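Long-range contact in Plm1 (Streptomyces sp. HK803, PDB 4HXY), which probably reduces a beta-keto polyketide intermediate with NADPH, as the ketoreductase domain of the first module of phoslactomycin biosynthesis: residues 267-279 and 307-320. Residues are numbered along the deposited sequence; the frame is centred on the assembly and turned at random.
Sequences GAPVRTVVHAAGV and LDELLPDLDDFVLF. With NDP (NADPH dihydro-nicotinamide-adenine-dinucleotide phosphate), chain C.
Strands 270-275 and 316-320 run parallel, their axes 5° apart, and the amides of Val-273, Val-318, His-275 and Phe-320 hydrogen-bond alternately across the gap; His-275 N to Val-318 O, 2.8 Å, is nearly straight. On the face that carries Val-273 and His-275, apolar side chains gather: Val-273 CG1 is anti to the backbone N (chi1 170°), which puts CG2 beside that N, where it meets Leu-311 CD1 at 3.5 Å and Leu-314 CD1 at 3.8 Å. On the same face Leu-307 CD1 lies 3.6 Å from His-275 ND1, an atom whose hydrogen bond goes to Thr-193, while NE2 is bonded to Lys-300 O. Where the strands begin, Arg-271, in one of two modelled conformers, bends at chi2 and chi3, bringing NH2 2.9 Å from Asp-315 OD1 in a tentative salt bridge with a weak hydrogen bond, guanidinium and carboxylate planes 84° apart; NH1 makes a second weak bond, 2.7 Å, to Asp-313 O. With an alanine in place of Asp-315, the guanidinium would probably lose its charged mate and the water joining Thr-272 OG1 one of its holds. Beyond the pairing, NADPH O3D donates to Ala-276 O at 3.1 Å, consistent with a Rossmann-type cofactor site at the carboxyl ends of parallel strands. Strand 189-193 borders 270-275 and strand 357-361 borders 316-322; helix 253-265 meets Val-270 and Leu-307, helix 333-351 His-275 and Phe-317, and helix 388-400 Val-318.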
loop_
_atom_site.group_PDB
_atom_site.type_symbol
_atom_site.label_atom_id
_atom_site.label_comp_id
_atom_site.label_asym_id
_atom_site.label_seq_id
_atom_site.Cartn_x
_atom_site.Cartn_y
_atom_site.Cartn_z
ATOM N N GLY A 267 -2.914 -31.228 -14.058
ATOM C CA GLY A 267 -1.472 -31.364 -13.901
ATOM C C GLY A 267 -0.726 -30.112 -14.334
ATOM O O GLY A 267 0.465 -30.176 -14.660
ATOM N N ALA A 268 -1.436 -28.982 -14.339
ATOM C CA ALA A 268 -0.883 -27.673 -14.727
ATOM C C ALA A 268 -1.204 -26.642 -13.650
ATOM O O ALA A 268 -1.804 -25.610 -13.935
ATOM C CB ALA A 268 -1.433 -27.219 -16.084
ATOM N N PRO A 269 -0.806 -26.924 -12.406
ATOM C CA PRO A 269 -1.146 -26.022 -11.295
ATOM C C PRO A 269 -0.525 -24.630 -11.465
ATOM O O PRO A 269 0.548 -24.506 -12.048
ATOM C CB PRO A 269 -0.559 -26.739 -10.077
ATOM C CG PRO A 269 0.551 -27.560 -10.628
ATOM C CD PRO A 269 0.080 -28.017 -11.960
ATOM N N VAL A 270 -1.226 -23.599 -10.988
ATOM C CA VAL A 270 -0.688 -22.240 -10.941
ATOM C C VAL A 270 0.613 -22.286 -10.173
ATOM O O VAL A 270 0.645 -22.805 -9.053
ATOM C CB VAL A 270 -1.672 -21.234 -10.262
ATOM C CG1 VAL A 270 -1.007 -19.843 -10.089
ATOM C CG2 VAL A 270 -2.964 -21.139 -11.058
ATOM N N ARG A 271 1.680 -21.777 -10.799
ATOM C CA ARG A 271 3.012 -21.673 -10.185
ATOM C C ARG A 271 3.464 -20.235 -9.939
ATOM O O ARG A 271 4.284 -20.002 -9.070
ATOM C CB ARG A 271 4.067 -22.392 -11.047
ATOM C CG ARG A 271 3.768 -23.879 -11.309
ATOM C CD ARG A 271 3.600 -24.649 -10.016
ATOM N NE ARG A 271 4.811 -24.563 -9.191
ATOM C CZ ARG A 271 4.831 -24.467 -7.862
ATOM N NH1 ARG A 271 3.704 -24.424 -7.154
ATOM N NH2 ARG A 271 5.997 -24.398 -7.236
ATOM N N THR A 272 2.928 -19.280 -10.701
ATOM C CA THR A 272 3.259 -17.858 -10.539
ATOM C C THR A 272 1.971 -17.061 -10.584
ATOM O O THR A 272 1.078 -17.337 -11.399
ATOM C CB THR A 272 4.234 -17.353 -11.627
ATOM O OG1 THR A 272 5.532 -17.920 -11.416
ATOM C CG2 THR A 272 4.352 -15.809 -11.632
ATOM N N VAL A 273 1.875 -16.087 -9.688
ATOM C CA VAL A 273 0.806 -15.106 -9.726
ATOM C C VAL A 273 1.399 -13.719 -9.889
ATOM O O VAL A 273 2.319 -13.345 -9.166
ATOM C CB VAL A 273 0.005 -15.120 -8.435
ATOM C CG1 VAL A 273 -0.943 -13.921 -8.408
ATOM C CG2 VAL A 273 -0.759 -16.436 -8.303
ATOM N N VAL A 274 0.851 -12.952 -10.825
ATOM C CA VAL A 274 1.113 -11.523 -10.902
ATOM C C VAL A 274 -0.239 -10.853 -10.697
ATOM O O VAL A 274 -1.164 -11.070 -11.473
ATOM C CB VAL A 274 1.698 -11.090 -12.245
ATOM C CG1 VAL A 274 1.901 -9.555 -12.246
ATOM C CG2 VAL A 274 3.020 -11.804 -12.486
ATOM N N HIS A 275 -0.367 -10.091 -9.617
ATOM C CA HIS A 275 -1.660 -9.523 -9.241
ATOM C C HIS A 275 -1.714 -8.061 -9.645
ATOM O O HIS A 275 -1.200 -7.200 -8.934
ATOM C CB HIS A 275 -1.877 -9.699 -7.741
ATOM C CG HIS A 275 -3.170 -9.161 -7.213
ATOM N ND1 HIS A 275 -4.400 -9.496 -7.749
ATOM C CD2 HIS A 275 -3.425 -8.383 -6.133
ATOM C CE1 HIS A 275 -5.352 -8.904 -7.043
ATOM N NE2 HIS A 275 -4.792 -8.253 -6.032
ATOM N N ALA A 276 -2.352 -7.796 -10.784
ATOM C CA ALA A 276 -2.530 -6.438 -11.294
ATOM C C ALA A 276 -3.991 -5.986 -11.310
ATOM O O ALA A 276 -4.283 -4.875 -11.766
ATOM C CB ALA A 276 -1.916 -6.307 -12.658
ATOM N N ALA A 277 -4.902 -6.796 -10.783
ATOM C CA ALA A 277 -6.303 -6.377 -10.639
ATOM C C ALA A 277 -6.419 -5.213 -9.665
ATOM O O ALA A 277 -5.821 -5.213 -8.589
ATOM C CB ALA A 277 -7.177 -7.536 -10.164
ATOM N N GLY A 278 -7.244 -4.240 -10.023
ATOM C CA GLY A 278 -7.421 -3.052 -9.209
ATOM C C GLY A 278 -8.180 -1.974 -9.952
ATOM O O GLY A 278 -8.386 -2.052 -11.171
ATOM N N VAL A 279 -8.610 -0.982 -9.193
ATOM C CA VAL A 279 -9.291 0.189 -9.730
ATOM C C VAL A 279 -8.714 1.413 -9.059
ATOM O O VAL A 279 -8.141 1.317 -7.967
ATOM C CB VAL A 279 -10.819 0.177 -9.507
ATOM C CG1 VAL A 279 -11.432 -1.084 -10.173
ATOM C CG2 VAL A 279 -11.176 0.229 -8.046
ATOM N N LEU A 307 -5.970 -14.932 -3.121
ATOM C CA LEU A 307 -4.891 -15.609 -3.847
ATOM C C LEU A 307 -3.872 -16.218 -2.895
ATOM O O LEU A 307 -3.398 -17.325 -3.109
ATOM C CB LEU A 307 -4.180 -14.666 -4.803
ATOM C CG LEU A 307 -4.964 -14.253 -6.048
ATOM C CD1 LEU A 307 -4.417 -12.935 -6.615
ATOM C CD2 LEU A 307 -4.947 -15.360 -7.101
ATOM N N ASP A 308 -3.489 -15.462 -1.872
ATOM C CA ASP A 308 -2.527 -15.922 -0.889
ATOM C C ASP A 308 -3.057 -17.181 -0.198
ATOM O O ASP A 308 -2.323 -18.157 -0.004
ATOM C CB ASP A 308 -2.256 -14.812 0.139
ATOM C CG ASP A 308 -1.403 -15.276 1.311
ATOM O OD1 ASP A 308 -0.231 -15.650 1.129
ATOM O OD2 ASP A 308 -1.919 -15.258 2.432
ATOM N N GLU A 309 -4.326 -17.158 0.171
ATOM C CA GLU A 309 -4.930 -18.292 0.862
ATOM C C GLU A 309 -5.016 -19.557 -0.008
ATOM O O GLU A 309 -4.697 -20.679 0.459
ATOM C CB GLU A 309 -6.296 -17.900 1.388
ATOM C CG GLU A 309 -6.996 -19.020 2.149
ATOM C CD GLU A 309 -8.456 -18.737 2.362
ATOM O OE1 GLU A 309 -8.841 -17.545 2.352
ATOM O OE2 GLU A 309 -9.232 -19.720 2.502
ATOM N N LEU A 310 -5.431 -19.390 -1.252
ATOM C CA LEU A 310 -5.704 -20.530 -2.133
ATOM C C LEU A 310 -4.434 -21.087 -2.781
ATOM O O LEU A 310 -4.453 -22.209 -3.328
ATOM C CB LEU A 310 -6.708 -20.148 -3.232
ATOM C CG LEU A 310 -8.115 -19.703 -2.801
ATOM C CD1 LEU A 310 -8.980 -19.316 -4.021
ATOM C CD2 LEU A 310 -8.794 -20.756 -1.946
ATOM N N LEU A 311 -3.348 -20.326 -2.747
ATOM C CA LEU A 311 -2.110 -20.704 -3.436
ATOM C C LEU A 311 -0.906 -20.628 -2.499
ATOM O O LEU A 311 -0.063 -19.747 -2.634
ATOM C CB LEU A 311 -1.900 -19.785 -4.629
ATOM C CG LEU A 311 -2.915 -19.974 -5.747
ATOM C CD1 LEU A 311 -2.805 -18.884 -6.776
ATOM C CD2 LEU A 311 -2.709 -21.365 -6.392
ATOM N N PRO A 312 -0.822 -21.537 -1.519
ATOM C CA PRO A 312 0.302 -21.545 -0.565
ATOM C C PRO A 312 1.659 -21.933 -1.137
ATOM O O PRO A 312 2.675 -21.624 -0.508
ATOM C CB PRO A 312 -0.117 -22.611 0.455
ATOM C CG PRO A 312 -1.035 -23.517 -0.299
ATOM C CD PRO A 312 -1.797 -22.605 -1.231
ATOM N N ASP A 313 1.669 -22.601 -2.293
ATOM C CA ASP A 313 2.882 -23.142 -2.895
ATOM C C ASP A 313 3.061 -22.516 -4.280
ATOM O O ASP A 313 2.461 -22.970 -5.255
ATOM C CB ASP A 313 2.777 -24.674 -3.019
ATOM C CG ASP A 313 2.423 -25.354 -1.700
ATOM O OD1 ASP A 313 2.985 -24.943 -0.662
ATOM O OD2 ASP A 313 1.569 -26.283 -1.695
ATOM N N LEU A 314 3.820 -21.434 -4.357
ATOM C CA LEU A 314 4.099 -20.768 -5.637
ATOM C C LEU A 314 5.581 -20.493 -5.760
ATOM O O LEU A 314 6.263 -20.270 -4.747
ATOM C CB LEU A 314 3.375 -19.428 -5.735
ATOM C CG LEU A 314 1.853 -19.458 -5.700
ATOM C CD1 LEU A 314 1.285 -18.039 -5.508
ATOM C CD2 LEU A 314 1.338 -20.114 -6.978
ATOM N N ASP A 315 6.061 -20.476 -6.999
ATOM C CA ASP A 315 7.408 -20.039 -7.338
ATOM C C ASP A 315 7.569 -18.533 -7.112
ATOM O O ASP A 315 8.661 -18.066 -6.756
ATOM C CB ASP A 315 7.731 -20.325 -8.815
ATOM C CG ASP A 315 7.825 -21.824 -9.139
ATOM O OD1 ASP A 315 8.053 -22.617 -8.218
ATOM O OD2 ASP A 315 7.692 -22.191 -10.329
ATOM N N ASP A 316 6.502 -17.787 -7.412
ATOM C CA ASP A 316 6.478 -16.337 -7.296
ATOM C C ASP A 316 5.071 -15.819 -7.051
ATOM O O ASP A 316 4.098 -16.366 -7.573
ATOM C CB ASP A 316 7.056 -15.687 -8.562
ATOM C CG ASP A 316 8.554 -15.670 -8.552
ATOM O OD1 ASP A 316 9.139 -15.116 -7.584
ATOM O OD2 ASP A 316 9.146 -16.239 -9.500
ATOM N N PHE A 317 4.992 -14.765 -6.254
ATOM C CA PHE A 317 3.739 -14.099 -5.911
ATOM C C PHE A 317 4.047 -12.614 -5.958
ATOM O O PHE A 317 4.688 -12.087 -5.037
ATOM C CB PHE A 317 3.328 -14.553 -4.508
ATOM C CG PHE A 317 1.994 -14.046 -4.031
ATOM C CD1 PHE A 317 0.836 -14.741 -4.292
ATOM C CD2 PHE A 317 1.922 -12.943 -3.214
ATOM C CE1 PHE A 317 -0.397 -14.305 -3.807
ATOM C CE2 PHE A 317 0.687 -12.504 -2.713
ATOM C CZ PHE A 317 -0.469 -13.179 -3.033
ATOM N N VAL A 318 3.616 -11.975 -7.046
ATOM C CA VAL A 318 4.061 -10.639 -7.414
ATOM C C VAL A 318 2.873 -9.700 -7.332
ATOM O O VAL A 318 1.891 -9.863 -8.054
ATOM C CB VAL A 318 4.659 -10.601 -8.826
ATOM C CG1 VAL A 318 5.207 -9.204 -9.168
ATOM C CG2 VAL A 318 5.790 -11.645 -8.940
ATOM N N LEU A 319 2.976 -8.726 -6.450
ATOM C CA LEU A 319 1.901 -7.730 -6.270
ATOM C C LEU A 319 2.261 -6.384 -6.908
ATOM O O LEU A 319 3.342 -5.862 -6.687
ATOM C CB LEU A 319 1.619 -7.561 -4.775
ATOM C CG LEU A 319 1.284 -8.859 -4.033
ATOM C CD1 LEU A 319 1.095 -8.612 -2.528
ATOM C CD2 LEU A 319 0.062 -9.538 -4.605
ATOM N N PHE A 320 1.361 -5.843 -7.730
ATOM C CA PHE A 320 1.557 -4.523 -8.310
ATOM C C PHE A 320 0.932 -3.470 -7.408
ATOM O O PHE A 320 -0.296 -3.283 -7.378
ATOM C CB PHE A 320 0.977 -4.470 -9.712
ATOM C CG PHE A 320 1.929 -4.915 -10.787
ATOM C CD1 PHE A 320 2.926 -5.843 -10.549
ATOM C CD2 PHE A 320 1.847 -4.343 -12.043
ATOM C CE1 PHE A 320 3.823 -6.219 -11.551
ATOM C CE2 PHE A 320 2.745 -4.699 -13.055
ATOM C CZ PHE A 320 3.722 -5.652 -12.813
HETATM P PA NDP C . -6.172 -1.212 -15.843
HETATM O O1A NDP C . -5.833 -1.140 -17.294
HETATM O O2A NDP C . -7.461 -0.602 -15.381
HETATM O O5B NDP C . -6.144 -2.739 -15.376
HETATM C C5B NDP C . -6.823 -3.137 -14.204
HETATM C C4B NDP C . -7.354 -4.525 -14.420
HETATM O O4B NDP C . -7.997 -4.991 -13.251
HETATM C C3B NDP C . -8.395 -4.598 -15.512
HETATM O O3B NDP C . -8.031 -5.687 -16.384
HETATM C C2B NDP C . -9.697 -4.894 -14.804
HETATM O O2B NDP C . -10.463 -5.628 -15.736
HETATM C C1B NDP C . -9.175 -5.683 -13.607
HETATM N N9A NDP C . -10.075 -5.809 -12.468
HETATM C C8A NDP C . -10.647 -4.807 -11.715
HETATM N N7A NDP C . -11.432 -5.365 -10.768
HETATM C C5A NDP C . -11.347 -6.730 -10.890
HETATM C C6A NDP C . -11.910 -7.790 -10.200
HETATM N N6A NDP C . -12.734 -7.659 -9.165
HETATM N N1A NDP C . -11.610 -9.074 -10.621
HETATM C C2A NDP C . -10.738 -9.295 -11.680
HETATM N N3A NDP C . -10.178 -8.254 -12.375
HETATM C C4A NDP C . -10.486 -6.995 -11.962
HETATM O O3 NDP C . -5.013 -0.544 -14.946
HETATM P PN NDP C . -3.442 -0.670 -15.115
HETATM O O1N NDP C . -2.923 0.711 -15.243
HETATM O O2N NDP C . -3.019 -1.683 -16.101
HETATM O O5D NDP C . -2.961 -1.075 -13.645
HETATM C C5D NDP C . -2.955 -2.409 -13.210
HETATM C C4D NDP C . -2.402 -2.447 -11.796
HETATM O O4D NDP C . -1.196 -1.707 -11.712
HETATM C C3D NDP C . -3.349 -1.825 -10.797
HETATM O O3D NDP C . -3.467 -2.664 -9.688
HETATM C C2D NDP C . -2.689 -0.525 -10.388
HETATM O O2D NDP C . -3.018 -0.121 -9.075
HETATM C C1D NDP C . -1.221 -0.836 -10.601
HETATM N N1N NDP C . -0.445 0.370 -10.921
HETATM C C2N NDP C . -0.579 0.987 -12.132
HETATM C C3N NDP C . 0.020 2.218 -12.408
HETATM C C7N NDP C . -0.063 2.846 -13.744
HETATM O O7N NDP C . 0.750 3.939 -13.943
HETATM N N7N NDP C . -0.878 2.465 -14.717
HETATM C C4N NDP C . 1.091 2.703 -11.467
HETATM C C5N NDP C . 1.166 1.950 -10.181
HETATM C C6N NDP C . 0.422 0.813 -9.968
HETATM P P2B NDP C . -12.034 -5.883 -15.577
HETATM O O1X NDP C . -12.438 -6.545 -16.875
HETATM O O2X NDP C . -12.781 -4.560 -15.360
HETATM O O3X NDP C . -12.297 -6.734 -14.404
HETATM O O HOH W 1 -0.152 -24.233 -6.919
HETATM O O HOH W 2 6.323 -20.308 -12.224
HETATM O O HOH W 3 8.179 -17.687 -11.454
#